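Local coordinates for putative exported protein (Bordetella pertussis Tohama I, PDB 2PFZ) that binds pyroglutamic acid as an extracytoplasmic solute receptor and probably delivers it to a tripartite ATP-independent periplasmic (TRAP) transporter, at residues G62-T67 with K207-V212; V117-Q122 with S182-F187; W141-P146 with P159-Q164; D177-S182 with E193-F198. One frame throughout, in Å; residues are numbered along the deposited sequence.

Contact 1. Residues G62-T67 with K207-V212; sequences GEILLT and KNAVLV
N208 lies beside L65 and E63, its partners on the neighbouring antiparallel strand. N208 CB sits 3.2 Å from the backbone oxygen I64 O. CG stands anti to the carbonyl carbon (chi1 -72°), and beyond it the amide splits its two ends between the neighbours. N208 OD1 rests 3.2 Å from the methyl L65 CD1 and takes its main bond from the indole N-H of W119 in the ligand pocket. N208 ND2 gives a weak hydrogen bond to E63 OE2 at 2.9 Å, with the carboxylate and amide planes 76° apart; E63 OE1 is bound to T7. Strand 207-213 is the middle one of a three-stranded antiparallel sheet, between 61-65 and 111-118. The sheet belongs to the periplasmic solute-binding protein fold (family 7) and brings the L65 side chain to about 4 Å from the bound pyroglutamate. G62/L211 and I64/A209 are its hydrogen-bonded pairs here, E63/V210 and L65/N208 the non-hydrogen-bonded ones. I64 N to A209 O and A209 N to I64 O are both 2.8 Å. On the A209 face, L66 CD2 packs on A209 CB at 3.7 Å, and I64 CD1 meets L211 CD1 at 4.0 Å, those two side chains crossing at about a right angle.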
loop_
_atom_site.group_PDB
_atom_site.type_symbol
_atom_site.label_atom_id
_atom_site.label_comp_id
_atom_site.label_asym_id
_atom_site.label_seq_id
_atom_site.Cartn_x
_atom_site.Cartn_y
_atom_site.Cartn_z
ATOM N N GLY A 62 -0.875 4.741 -13.810
ATOM C CA GLY A 62 -0.886 3.423 -13.201
ATOM C C GLY A 62 -0.804 3.501 -11.689
ATOM O O GLY A 62 -0.257 4.452 -11.152
ATOM N N GLU A 63 -1.347 2.491 -11.016
ATOM C CA GLU A 63 -1.346 2.437 -9.553
ATOM C C GLU A 63 -0.287 1.450 -9.043
ATOM O O GLU A 63 -0.246 0.266 -9.471
ATOM C CB GLU A 63 -2.723 2.022 -9.034
ATOM C CG GLU A 63 -2.796 2.178 -7.519
ATOM C CD GLU A 63 -3.777 1.267 -6.856
ATOM O OE1 GLU A 63 -3.885 0.064 -7.240
ATOM O OE2 GLU A 63 -4.407 1.766 -5.903
ATOM N N ILE A 64 0.576 1.928 -8.149
ATOM C CA ILE A 64 1.589 1.080 -7.534
ATOM C C ILE A 64 1.421 1.069 -6.004
ATOM O O ILE A 64 0.711 1.909 -5.455
ATOM C CB ILE A 64 3.048 1.538 -7.845
ATOM C CG1 ILE A 64 3.300 2.977 -7.360
ATOM C CG2 ILE A 64 3.429 1.343 -9.347
ATOM C CD1 ILE A 64 4.746 3.234 -6.987
ATOM N N LEU A 65 2.064 0.100 -5.352
ATOM C CA LEU A 65 2.227 0.065 -3.904
ATOM C C LEU A 65 3.633 0.572 -3.682
ATOM O O LEU A 65 4.594 -0.053 -4.165
ATOM C CB LEU A 65 2.162 -1.376 -3.400
ATOM C CG LEU A 65 2.450 -1.578 -1.910
ATOM C CD1 LEU A 65 1.287 -1.069 -1.113
ATOM C CD2 LEU A 65 2.753 -3.073 -1.649
ATOM N N LEU A 66 3.775 1.686 -2.971
ATOM C CA LEU A 66 5.101 2.330 -2.875
ATOM C C LEU A 66 6.164 1.362 -2.383
ATOM O O LEU A 66 7.264 1.304 -2.934
ATOM C CB LEU A 66 5.057 3.553 -1.954
ATOM C CG LEU A 66 4.177 4.719 -2.410
ATOM C CD1 LEU A 66 4.002 5.763 -1.323
ATOM C CD2 LEU A 66 4.761 5.324 -3.672
ATOM N N THR A 67 5.849 0.622 -1.322
ATOM C CA THR A 67 6.822 -0.278 -0.702
ATOM C C THR A 67 7.316 -1.431 -1.596
ATOM O O THR A 67 8.314 -2.052 -1.274
ATOM C CB THR A 67 6.358 -0.812 0.697
ATOM O OG1 THR A 67 5.006 -1.292 0.635
ATOM C CG2 THR A 67 6.481 0.280 1.756
ATOM N N LYS A 207 1.016 2.888 1.549
ATOM C CA LYS A 207 0.198 3.605 0.552
ATOM C C LYS A 207 0.348 3.029 -0.843
ATOM O O LYS A 207 1.415 2.538 -1.207
ATOM C CB LYS A 207 0.561 5.096 0.520
ATOM C CG LYS A 207 0.382 5.834 1.876
ATOM C CD LYS A 207 0.573 7.374 1.760
ATOM C CE LYS A 207 1.977 7.725 1.292
ATOM N NZ LYS A 207 3.022 7.101 2.170
ATOM N N ASN A 208 -0.734 3.096 -1.607
ATOM C CA ASN A 208 -0.650 3.053 -3.077
ATOM C C ASN A 208 -0.449 4.458 -3.613
ATOM O O ASN A 208 -0.734 5.438 -2.913
ATOM C CB ASN A 208 -1.912 2.413 -3.661
ATOM C CG ASN A 208 -1.965 0.925 -3.406
ATOM O OD1 ASN A 208 -1.018 0.343 -2.870
ATOM N ND2 ASN A 208 -3.071 0.296 -3.775
ATOM N N ALA A 209 0.035 4.564 -4.848
ATOM C CA ALA A 209 0.205 5.848 -5.488
ATOM C C ALA A 209 -0.206 5.683 -6.930
ATOM O O ALA A 209 0.123 4.681 -7.583
ATOM C CB ALA A 209 1.670 6.306 -5.433
ATOM N N VAL A 210 -0.907 6.690 -7.433
ATOM C CA VAL A 210 -1.228 6.716 -8.852
ATOM C C VAL A 210 -0.210 7.645 -9.515
ATOM O O VAL A 210 -0.112 8.824 -9.160
ATOM C CB VAL A 210 -2.666 7.175 -9.084
ATOM C CG1 VAL A 210 -2.926 7.402 -10.588
ATOM C CG2 VAL A 210 -3.631 6.125 -8.509
ATOM N N LEU A 211 0.562 7.072 -10.437
ATOM C CA LEU A 211 1.651 7.752 -11.128
ATOM C C LEU A 211 1.204 8.043 -12.535
ATOM O O LEU A 211 0.410 7.300 -13.100
ATOM C CB LEU A 211 2.883 6.861 -11.207
ATOM C CG LEU A 211 3.357 6.119 -9.956
ATOM C CD1 LEU A 211 4.691 5.410 -10.284
ATOM C CD2 LEU A 211 3.518 7.066 -8.771
ATOM N N VAL A 212 1.737 9.129 -13.084
ATOM C CA VAL A 212 1.412 9.577 -14.434
ATOM C C VAL A 212 2.722 9.805 -15.184
ATOM O O VAL A 212 3.684 10.394 -14.645
ATOM C CB VAL A 212 0.575 10.901 -14.398
ATOM C CG1 VAL A 212 0.375 11.461 -15.806
ATOM C CG2 VAL A 212 -0.780 10.678 -13.767
HETATM O O HOH W 1 3.576 1.216 0.521
#

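Contact 2. Residues V117-Q122 with S182-F187; sequences VAWPPQ and SGSTGF. With PCA (pyroglutamic acid), chain B.
The indole of W119 points its six-membered ring at the start of helix 183-188, and its side chain crosses that of T185 at about a right angle. S184 OG lies at the ring edge, 3.7 Å from W119 CZ3, whereas T185 OG1 approaches the same carbon obliquely at 3.4 Å. One face of the indole covers the pyroglutamate: PCA CD lies 3.3 Å above the ring plane, offset toward the rim. P120 CD packs on S182 CB at 3.7 Å. S182 is the N-cap of the helix; its OG, placed between the backbone N and the carbonyl carbon (chi1 54°), accepts an almost straight bond from T185 N at 3.3 Å. The same hydroxyl donates to the lactam oxygen PCA OE at 2.7 Å. T185 OG1, anti to its carbonyl carbon, receives the lactam N-H from PCA N at 2.6 Å, with an N-H...O angle of 166°. A water bridges P121 O and G183 N, tying the loop after strand 111-118 to the first turn of the helix. S182 and T185 thus read the acceptor and donor of one lactam amide while W119 covers one side of the ring, consistent with recognition of a cyclic amide.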
loop_
_atom_site.group_PDB
_atom_site.type_symbol
_atom_site.label_atom_id
_atom_site.label_comp_id
_atom_site.label_asym_id
_atom_site.label_seq_id
_atom_site.Cartn_x
_atom_site.Cartn_y
_atom_site.Cartn_z
ATOM N N VAL A 117 -2.947 7.021 -1.567
ATOM C CA VAL A 117 -3.840 6.702 -0.466
ATOM C C VAL A 117 -3.389 5.525 0.374
ATOM O O VAL A 117 -2.837 4.573 -0.137
ATOM C CB VAL A 117 -5.389 6.702 -0.791
ATOM C CG1 VAL A 117 -5.774 7.161 -2.238
ATOM C CG2 VAL A 117 -6.134 5.479 -0.290
ATOM N N ALA A 118 -3.608 5.639 1.678
ATOM C CA ALA A 118 -3.167 4.606 2.609
ATOM C C ALA A 118 -4.127 3.432 2.620
ATOM O O ALA A 118 -5.336 3.617 2.665
ATOM C CB ALA A 118 -3.056 5.180 4.026
ATOM N N TRP A 119 -3.561 2.229 2.583
ATOM C CA TRP A 119 -4.267 1.006 2.962
ATOM C C TRP A 119 -4.553 1.104 4.470
ATOM O O TRP A 119 -3.908 1.882 5.175
ATOM C CB TRP A 119 -3.356 -0.209 2.735
ATOM C CG TRP A 119 -3.199 -0.667 1.302
ATOM C CD1 TRP A 119 -2.267 -0.245 0.401
ATOM C CD2 TRP A 119 -3.959 -1.676 0.657
ATOM N NE1 TRP A 119 -2.397 -0.931 -0.786
ATOM C CE2 TRP A 119 -3.451 -1.808 -0.664
ATOM C CE3 TRP A 119 -5.046 -2.463 1.045
ATOM C CZ2 TRP A 119 -3.975 -2.717 -1.574
ATOM C CZ3 TRP A 119 -5.573 -3.362 0.135
ATOM C CH2 TRP A 119 -5.028 -3.491 -1.158
ATOM N N PRO A 120 -5.521 0.314 4.973
ATOM C CA PRO A 120 -5.783 0.288 6.426
ATOM C C PRO A 120 -4.612 -0.249 7.277
ATOM O O PRO A 120 -3.658 -0.842 6.751
ATOM C CB PRO A 120 -7.024 -0.589 6.532
ATOM C CG PRO A 120 -7.670 -0.472 5.094
ATOM C CD PRO A 120 -6.484 -0.520 4.233
ATOM N N PRO A 121 -4.654 0.011 8.598
ATOM C CA PRO A 121 -3.541 -0.383 9.466
ATOM C C PRO A 121 -3.264 -1.875 9.443
ATOM O O PRO A 121 -4.198 -2.685 9.438
ATOM C CB PRO A 121 -4.012 0.073 10.845
ATOM C CG PRO A 121 -4.936 1.234 10.541
ATOM C CD PRO A 121 -5.703 0.728 9.362
ATOM N N GLN A 122 -1.993 -2.218 9.376
ATOM C CA GLN A 122 -1.599 -3.593 9.075
ATOM C C GLN A 122 -1.529 -4.468 10.296
ATOM O O GLN A 122 -0.835 -4.133 11.259
ATOM C CB GLN A 122 -0.253 -3.614 8.381
ATOM C CG GLN A 122 -0.243 -2.709 7.131
ATOM C CD GLN A 122 -0.887 -3.316 5.897
ATOM O OE1 GLN A 122 -1.939 -2.855 5.430
ATOM N NE2 GLN A 122 -0.248 -4.301 5.337
ATOM N N SER A 182 -4.038 -5.829 5.596
ATOM C CA SER A 182 -5.186 -5.104 6.104
ATOM C C SER A 182 -6.381 -6.057 6.239
ATOM O O SER A 182 -6.366 -7.153 5.684
ATOM C CB SER A 182 -5.541 -3.978 5.145
ATOM O OG SER A 182 -5.712 -4.482 3.824
ATOM N N GLY A 183 -7.394 -5.645 7.001
ATOM C CA GLY A 183 -8.675 -6.347 7.019
ATOM C C GLY A 183 -9.274 -6.413 5.623
ATOM O O GLY A 183 -9.928 -7.405 5.271
ATOM N N SER A 184 -9.080 -5.334 4.858
ATOM C CA SER A 184 -9.471 -5.237 3.443
ATOM C C SER A 184 -9.044 -6.478 2.653
ATOM O O SER A 184 -9.886 -7.224 2.153
ATOM C CB SER A 184 -8.869 -3.970 2.820
ATOM O OG SER A 184 -8.982 -3.961 1.394
ATOM N N THR A 185 -7.741 -6.691 2.560
ATOM C CA THR A 185 -7.154 -7.851 1.860
ATOM C C THR A 185 -7.604 -9.176 2.438
ATOM O O THR A 185 -7.953 -10.102 1.686
ATOM C CB THR A 185 -5.630 -7.765 1.795
ATOM O OG1 THR A 185 -5.278 -6.645 0.990
ATOM C CG2 THR A 185 -5.038 -9.023 1.168
ATOM N N GLY A 186 -7.599 -9.269 3.769
ATOM C CA GLY A 186 -8.117 -10.474 4.442
ATOM C C GLY A 186 -9.514 -10.832 3.986
ATOM O O GLY A 186 -9.789 -11.985 3.637
ATOM N N PHE A 187 -10.407 -9.844 3.985
ATOM C CA PHE A 187 -11.784 -10.061 3.555
ATOM C C PHE A 187 -11.873 -10.403 2.068
ATOM O O PHE A 187 -12.516 -11.395 1.690
ATOM C CB PHE A 187 -12.644 -8.833 3.861
ATOM C CG PHE A 187 -14.106 -9.040 3.610
ATOM C CD1 PHE A 187 -14.898 -9.700 4.550
ATOM C CD2 PHE A 187 -14.695 -8.570 2.441
ATOM C CE1 PHE A 187 -16.269 -9.897 4.316
ATOM C CE2 PHE A 187 -16.065 -8.757 2.203
ATOM C CZ PHE A 187 -16.846 -9.419 3.156
HETATM N N PCA B . -3.073 -5.293 1.165
HETATM C CA PCA B . -2.077 -5.370 0.078
HETATM C CB PCA B . -0.888 -4.450 0.359
HETATM C CG PCA B . -1.158 -3.811 1.708
HETATM C CD PCA B . -2.515 -4.330 2.086
HETATM O OE PCA B . -3.136 -3.940 3.086
HETATM C C PCA B . -1.561 -6.790 0.062
HETATM O O PCA B . -0.963 -7.255 -0.918
HETATM O OXT PCA B . -1.748 -7.498 1.065
HETATM O O HOH W 2 -6.934 -3.392 8.669
#

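Contact 3. Residues W141-P146 with P159-Q164; sequences WRAYSP and PVTVQQ. With PCA (pyroglutamic acid), chain B.
Strands 140-143 and 158-161 pair in parallel at one border of the six-stranded mixed sheet, R142 opposite V160, and the segments following them run into the ligand pocket. V160 N bonds to W141 O, A143 N to V160 O, and V162 N to A143 O at 3.0 Å, carrying the pairing one residue past the strand. R142 makes the main side-chain contact. R142 CG lies 3.7 Å from V162 CB; a bend at chi2 (-97°) then sets the direction of CD. The guanidinium grips V162 O side-on with two nitrogens, R142 NE at 2.8 Å and R142 NH2 at 3.0 Å, with V162 O close to the guanidinium plane. Held this way, the group meets the ligand carboxylate with one N-H of each terminal nitrogen, R142 NH1 to PCA OXT at 2.9 Å and R142 NH2 to PCA O at 2.8 Å. The ring of Y144 turns a face to the ligand, PCA CB standing 3.8 Å above its centre, and its hydroxyl is bonded to W204. A beta-alpha-beta crossover joins the two strands through helix 146-155, whose A149 and A152 cover the face of A143, W141 and P159; strand 178-181 flanks 140-143 on its other side, and helix 167-172 packs against R142 and V162.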
loop_
_atom_site.group_PDB
_atom_site.type_symbol
_atom_site.label_atom_id
_atom_site.label_comp_id
_atom_site.label_asym_id
_atom_site.label_seq_id
_atom_site.Cartn_x
_atom_site.Cartn_y
_atom_site.Cartn_z
ATOM N N TRP A 141 5.316 -17.423 6.119
ATOM C CA TRP A 141 4.814 -16.060 5.979
ATOM C C TRP A 141 4.680 -15.658 4.512
ATOM O O TRP A 141 5.565 -15.944 3.718
ATOM C CB TRP A 141 5.823 -15.161 6.665
ATOM C CG TRP A 141 5.529 -13.705 6.807
ATOM C CD1 TRP A 141 5.615 -12.751 5.832
ATOM C CD2 TRP A 141 5.253 -13.007 8.034
ATOM N NE1 TRP A 141 5.361 -11.499 6.372
ATOM C CE2 TRP A 141 5.161 -11.627 7.721
ATOM C CE3 TRP A 141 5.083 -13.416 9.376
ATOM C CZ2 TRP A 141 4.871 -10.645 8.690
ATOM C CZ3 TRP A 141 4.794 -12.434 10.359
ATOM C CH2 TRP A 141 4.700 -11.060 10.003
ATOM N N ARG A 142 3.573 -15.021 4.171
ATOM C CA ARG A 142 3.386 -14.422 2.856
ATOM C C ARG A 142 3.787 -12.943 2.902
ATOM O O ARG A 142 3.180 -12.134 3.623
ATOM C CB ARG A 142 1.941 -14.591 2.398
ATOM C CG ARG A 142 1.575 -13.844 1.081
ATOM C CD ARG A 142 0.898 -12.479 1.371
ATOM N NE ARG A 142 0.575 -11.721 0.155
ATOM C CZ ARG A 142 -0.153 -10.605 0.151
ATOM N NH1 ARG A 142 -0.669 -10.130 1.296
ATOM N NH2 ARG A 142 -0.378 -9.974 -1.001
ATOM N N ALA A 143 4.816 -12.601 2.136
ATOM C CA ALA A 143 5.216 -11.212 1.989
ATOM C C ALA A 143 4.476 -10.653 0.792
ATOM O O ALA A 143 4.088 -11.394 -0.105
ATOM C CB ALA A 143 6.721 -11.096 1.780
ATOM N N TYR A 144 4.256 -9.340 0.801
ATOM C CA TYR A 144 3.730 -8.640 -0.369
ATOM C C TYR A 144 4.712 -7.556 -0.836
ATOM O O TYR A 144 4.436 -6.817 -1.787
ATOM C CB TYR A 144 2.328 -8.068 -0.055
ATOM C CG TYR A 144 2.252 -6.986 1.017
ATOM C CD1 TYR A 144 1.607 -7.229 2.238
ATOM C CD2 TYR A 144 2.823 -5.718 0.812
ATOM C CE1 TYR A 144 1.531 -6.238 3.221
ATOM C CE2 TYR A 144 2.754 -4.712 1.785
ATOM C CZ TYR A 144 2.091 -4.987 2.995
ATOM O OH TYR A 144 1.983 -4.020 3.968
ATOM N N SER A 145 5.882 -7.479 -0.206
ATOM C CA SER A 145 6.854 -6.451 -0.552
ATOM C C SER A 145 8.215 -6.856 -0.003
ATOM O O SER A 145 8.275 -7.700 0.901
ATOM C CB SER A 145 6.440 -5.139 0.100
ATOM O OG SER A 145 6.652 -5.190 1.504
ATOM N N PRO A 146 9.308 -6.234 -0.505
ATOM C CA PRO A 146 10.641 -6.445 0.110
ATOM C C PRO A 146 10.655 -6.131 1.604
ATOM O O PRO A 146 11.386 -6.768 2.385
ATOM C CB PRO A 146 11.513 -5.423 -0.612
ATOM C CG PRO A 146 10.866 -5.320 -1.980
ATOM C CD PRO A 146 9.397 -5.331 -1.671
ATOM N N PRO A 159 9.651 -15.967 4.799
ATOM C CA PRO A 159 8.691 -15.413 3.875
ATOM C C PRO A 159 8.834 -15.919 2.460
ATOM O O PRO A 159 9.922 -16.344 2.037
ATOM C CB PRO A 159 9.007 -13.928 3.917
ATOM C CG PRO A 159 10.514 -13.897 4.085
ATOM C CD PRO A 159 10.870 -15.141 4.883
ATOM N N VAL A 160 7.721 -15.846 1.750
ATOM C CA VAL A 160 7.706 -15.957 0.309
ATOM C C VAL A 160 6.765 -14.858 -0.211
ATOM O O VAL A 160 5.711 -14.590 0.366
ATOM C CB VAL A 160 7.290 -17.364 -0.161
ATOM C CG1 VAL A 160 5.900 -17.697 0.284
ATOM C CG2 VAL A 160 7.399 -17.466 -1.677
ATOM N N THR A 161 7.163 -14.215 -1.299
ATOM C CA THR A 161 6.308 -13.169 -1.888
ATOM C C THR A 161 5.192 -13.755 -2.723
ATOM O O THR A 161 5.440 -14.590 -3.612
ATOM C CB THR A 161 7.128 -12.226 -2.778
ATOM O OG1 THR A 161 8.044 -11.510 -1.963
ATOM C CG2 THR A 161 6.250 -11.236 -3.520
ATOM N N VAL A 162 3.970 -13.304 -2.440
ATOM C CA VAL A 162 2.802 -13.657 -3.212
ATOM C C VAL A 162 1.972 -12.406 -3.427
ATOM O O VAL A 162 1.547 -11.757 -2.453
ATOM C CB VAL A 162 1.924 -14.729 -2.499
ATOM C CG1 VAL A 162 0.856 -15.237 -3.439
ATOM C CG2 VAL A 162 2.779 -15.877 -2.010
ATOM N N GLN A 163 1.726 -12.058 -4.694
ATOM C CA GLN A 163 0.866 -10.897 -4.968
ATOM C C GLN A 163 -0.557 -11.174 -4.532
ATOM O O GLN A 163 -0.933 -12.339 -4.406
ATOM C CB GLN A 163 0.942 -10.484 -6.434
ATOM C CG GLN A 163 2.383 -10.213 -6.874
ATOM C CD GLN A 163 3.051 -9.163 -6.005
ATOM O OE1 GLN A 163 2.396 -8.229 -5.544
ATOM N NE2 GLN A 163 4.346 -9.326 -5.742
ATOM N N GLN A 164 -1.351 -10.123 -4.299
ATOM C CA GLN A 164 -2.713 -10.326 -3.802
ATOM C C GLN A 164 -3.548 -11.163 -4.770
ATOM O O GLN A 164 -4.389 -11.953 -4.344
ATOM C CB GLN A 164 -3.456 -9.008 -3.510
ATOM C CG GLN A 164 -4.773 -9.264 -2.785
ATOM C CD GLN A 164 -5.474 -8.007 -2.264
ATOM O OE1 GLN A 164 -6.690 -7.858 -2.405
ATOM N NE2 GLN A 164 -4.721 -7.131 -1.646
HETATM N N PCA B . -3.073 -5.293 1.165
HETATM C CA PCA B . -2.077 -5.370 0.078
HETATM C CB PCA B . -0.888 -4.450 0.359
HETATM C CG PCA B . -1.158 -3.811 1.708
HETATM C CD PCA B . -2.515 -4.330 2.086
HETATM O OE PCA B . -3.136 -3.940 3.086
HETATM C C PCA B . -1.561 -6.790 0.062
HETATM O O PCA B . -0.963 -7.255 -0.918
HETATM O OXT PCA B . -1.748 -7.498 1.065
HETATM O O HOH W 3 2.573 -6.344 -3.719
HETATM O O HOH W 4 6.071 -7.712 -4.237
#

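Contact 4. Residues D177-S182 with E193-F198; sequences DSYMSS and EYIKKF. With PCA (pyroglutamic acid), chain B.
I195 meets D177 and Y179, and F198 meets S181; the segments touch by van der Waals contact, carbon against ring edge and backbone oxygen. I195 CD1 lies 3.6 Å from the backbone oxygen D177 O and 4.1 Å from Y179 CE1, where it approaches the edge of the tyrosine ring near its plane. Y179 CG lies between its backbone N and carbonyl carbon (chi1 68°); the ring also stacks with F125 of the intervening strand 123-126, and its hydroxyl is hydrogen-bonded to T191. The second contact sets a ring edge against a carbonyl: F198 CE1 is 3.5 Å from S181 O, which lies in the plane of the phenyl ring. F198 also meets F125; strand 123-126 lies between strands 178-181 and 197-199 in the mixed sheet. Polar bonding stays with other partners. S178 OG donates to D177 OD1 at 3.0 Å, and S181 OG, anti to its backbone N (chi1 -168°), donates to the ligand carboxylate oxygen PCA OXT at 2.7 Å. The positive rim of the F198 ring would suit S181 O electrostatically; S181 thus offers its carbonyl to the F198 edge and its hydroxyl to the ligand.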
loop_
_atom_site.group_PDB
_atom_site.type_symbol
_atom_site.label_atom_id
_atom_site.label_comp_id
_atom_site.label_asym_id
_atom_site.label_seq_id
_atom_site.Cartn_x
_atom_site.Cartn_y
_atom_site.Cartn_z
ATOM N N ASP A 177 0.842 -19.752 5.776
ATOM C CA ASP A 177 -0.130 -19.948 6.870
ATOM C C ASP A 177 -0.428 -18.659 7.647
ATOM O O ASP A 177 -1.236 -18.650 8.602
ATOM C CB ASP A 177 0.372 -21.031 7.861
ATOM C CG ASP A 177 1.758 -20.714 8.465
ATOM O OD1 ASP A 177 2.195 -19.547 8.464
ATOM O OD2 ASP A 177 2.440 -21.640 8.977
ATOM N N SER A 178 0.269 -17.589 7.260
ATOM C CA SER A 178 0.285 -16.334 8.000
ATOM C C SER A 178 0.780 -15.224 7.073
ATOM O O SER A 178 1.459 -15.494 6.086
ATOM C CB SER A 178 1.232 -16.429 9.202
ATOM O OG SER A 178 2.584 -16.608 8.777
ATOM N N TYR A 179 0.423 -13.990 7.417
ATOM C CA TYR A 179 0.926 -12.785 6.780
ATOM C C TYR A 179 0.494 -11.490 7.482
ATOM O O TYR A 179 -0.440 -11.481 8.268
ATOM C CB TYR A 179 0.559 -12.731 5.292
ATOM C CG TYR A 179 -0.889 -12.548 4.936
ATOM C CD1 TYR A 179 -1.772 -13.632 4.944
ATOM C CD2 TYR A 179 -1.378 -11.300 4.510
ATOM C CE1 TYR A 179 -3.106 -13.470 4.588
ATOM C CE2 TYR A 179 -2.713 -11.133 4.176
ATOM C CZ TYR A 179 -3.577 -12.226 4.207
ATOM O OH TYR A 179 -4.911 -12.089 3.839
ATOM N N MET A 180 1.181 -10.393 7.178
ATOM C CA MET A 180 0.678 -9.072 7.563
ATOM C C MET A 180 0.055 -8.349 6.380
ATOM O O MET A 180 0.576 -8.415 5.269
ATOM C CB MET A 180 1.729 -8.226 8.252
ATOM C CG MET A 180 2.102 -8.779 9.634
ATOM S SD MET A 180 3.294 -7.775 10.518
ATOM C CE MET A 180 2.254 -6.424 11.067
ATOM N N SER A 181 -1.119 -7.768 6.632
ATOM C CA SER A 181 -1.904 -7.002 5.647
ATOM C C SER A 181 -3.081 -6.343 6.377
ATOM O O SER A 181 -3.120 -6.311 7.613
ATOM C CB SER A 181 -2.455 -7.901 4.540
ATOM O OG SER A 181 -2.969 -7.126 3.464
ATOM N N SER A 182 -4.038 -5.829 5.596
ATOM C CA SER A 182 -5.186 -5.104 6.104
ATOM C C SER A 182 -6.381 -6.057 6.239
ATOM O O SER A 182 -6.366 -7.153 5.684
ATOM C CB SER A 182 -5.541 -3.978 5.145
ATOM O OG SER A 182 -5.712 -4.482 3.824
ATOM N N GLU A 193 -11.363 -18.344 5.523
ATOM C CA GLU A 193 -11.517 -19.765 5.215
ATOM C C GLU A 193 -10.307 -20.602 5.701
ATOM O O GLU A 193 -10.454 -21.778 6.050
ATOM C CB GLU A 193 -11.790 -19.956 3.719
ATOM C CG GLU A 193 -13.141 -19.397 3.288
ATOM C CD GLU A 193 -13.408 -19.513 1.800
ATOM O OE1 GLU A 193 -12.456 -19.759 1.037
ATOM O OE2 GLU A 193 -14.583 -19.359 1.388
ATOM N N TYR A 194 -9.131 -19.980 5.783
ATOM C CA TYR A 194 -7.889 -20.704 6.013
ATOM C C TYR A 194 -7.113 -20.247 7.223
ATOM O O TYR A 194 -6.319 -21.006 7.784
ATOM C CB TYR A 194 -6.984 -20.574 4.789
ATOM C CG TYR A 194 -7.581 -21.165 3.544
ATOM C CD1 TYR A 194 -7.543 -22.538 3.320
ATOM C CD2 TYR A 194 -8.192 -20.354 2.592
ATOM C CE1 TYR A 194 -8.103 -23.089 2.168
ATOM C CE2 TYR A 194 -8.745 -20.896 1.438
ATOM C CZ TYR A 194 -8.694 -22.259 1.234
ATOM O OH TYR A 194 -9.241 -22.798 0.086
ATOM N N ILE A 195 -7.326 -18.993 7.610
ATOM C CA ILE A 195 -6.568 -18.393 8.705
ATOM C C ILE A 195 -7.560 -17.744 9.673
ATOM O O ILE A 195 -8.424 -16.984 9.255
ATOM C CB ILE A 195 -5.520 -17.381 8.162
ATOM C CG1 ILE A 195 -4.572 -18.062 7.171
ATOM C CG2 ILE A 195 -4.727 -16.776 9.287
ATOM C CD1 ILE A 195 -3.613 -17.127 6.434
ATOM N N LYS A 196 -7.425 -18.047 10.961
ATOM C CA LYS A 196 -8.492 -17.786 11.933
ATOM C C LYS A 196 -8.344 -16.584 12.868
ATOM O O LYS A 196 -9.281 -16.285 13.607
ATOM C CB LYS A 196 -8.735 -19.034 12.792
ATOM C CG LYS A 196 -10.018 -19.748 12.481
ATOM C CD LYS A 196 -9.969 -20.373 11.105
ATOM C CE LYS A 196 -11.336 -20.355 10.490
ATOM N NZ LYS A 196 -11.353 -21.215 9.286
ATOM N N LYS A 197 -7.171 -15.949 12.885
ATOM C CA LYS A 197 -6.910 -14.832 13.797
ATOM C C LYS A 197 -6.399 -13.649 12.989
ATOM O O LYS A 197 -5.737 -13.839 11.966
ATOM C CB LYS A 197 -5.863 -15.190 14.878
ATOM C CG LYS A 197 -6.230 -16.370 15.808
ATOM C CD LYS A 197 -5.042 -16.771 16.679
ATOM C CE LYS A 197 -5.212 -18.156 17.359
ATOM N NZ LYS A 197 -6.626 -18.466 17.705
ATOM N N PHE A 198 -6.718 -12.439 13.445
ATOM C CA PHE A 198 -6.078 -11.214 12.960
ATOM C C PHE A 198 -5.731 -10.386 14.194
ATOM O O PHE A 198 -6.632 -9.932 14.912
ATOM C CB PHE A 198 -7.039 -10.439 12.049
ATOM C CG PHE A 198 -6.513 -9.120 11.559
ATOM C CD1 PHE A 198 -5.598 -9.063 10.516
ATOM C CD2 PHE A 198 -7.000 -7.921 12.089
ATOM C CE1 PHE A 198 -5.107 -7.826 10.039
ATOM C CE2 PHE A 198 -6.528 -6.691 11.631
ATOM C CZ PHE A 198 -5.601 -6.636 10.591
HETATM N N PCA B . -3.073 -5.293 1.165
HETATM C CA PCA B . -2.077 -5.370 0.078
HETATM C CB PCA B . -0.888 -4.450 0.359
HETATM C CG PCA B . -1.158 -3.811 1.708
HETATM C CD PCA B . -2.515 -4.330 2.086
HETATM O OE PCA B . -3.136 -3.940 3.086
HETATM C C PCA B . -1.561 -6.790 0.062
HETATM O O PCA B . -0.963 -7.255 -0.918
HETATM O OXT PCA B . -1.748 -7.498 1.065
#

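Contacts 2, 3 and 4 all touch the pyroglutamate, contact 2 at the lactam, contact 3 at the carboxylate, and contact 4 at the carboxylate through S181. Their centres lie 12 to 15 Å apart, and contacts 2 and 4 share S182. Contacts 3 and 4 belong to one sheet, R142 N probably bonding to S178 O at 2.9 Å. Contact 1 lies in a separate three-stranded sheet, its centre about 15 Å from that of contact 2. It reaches the pocket as a second shell: the hydrogen bond from W119 NE1 to N208 OD1 is 2.8 Å long, and L65 CD2 packs 3.6 Å from Y144 CD2. Contacts 1 and 4 do not touch, their nearest atoms being about 9 Å apart.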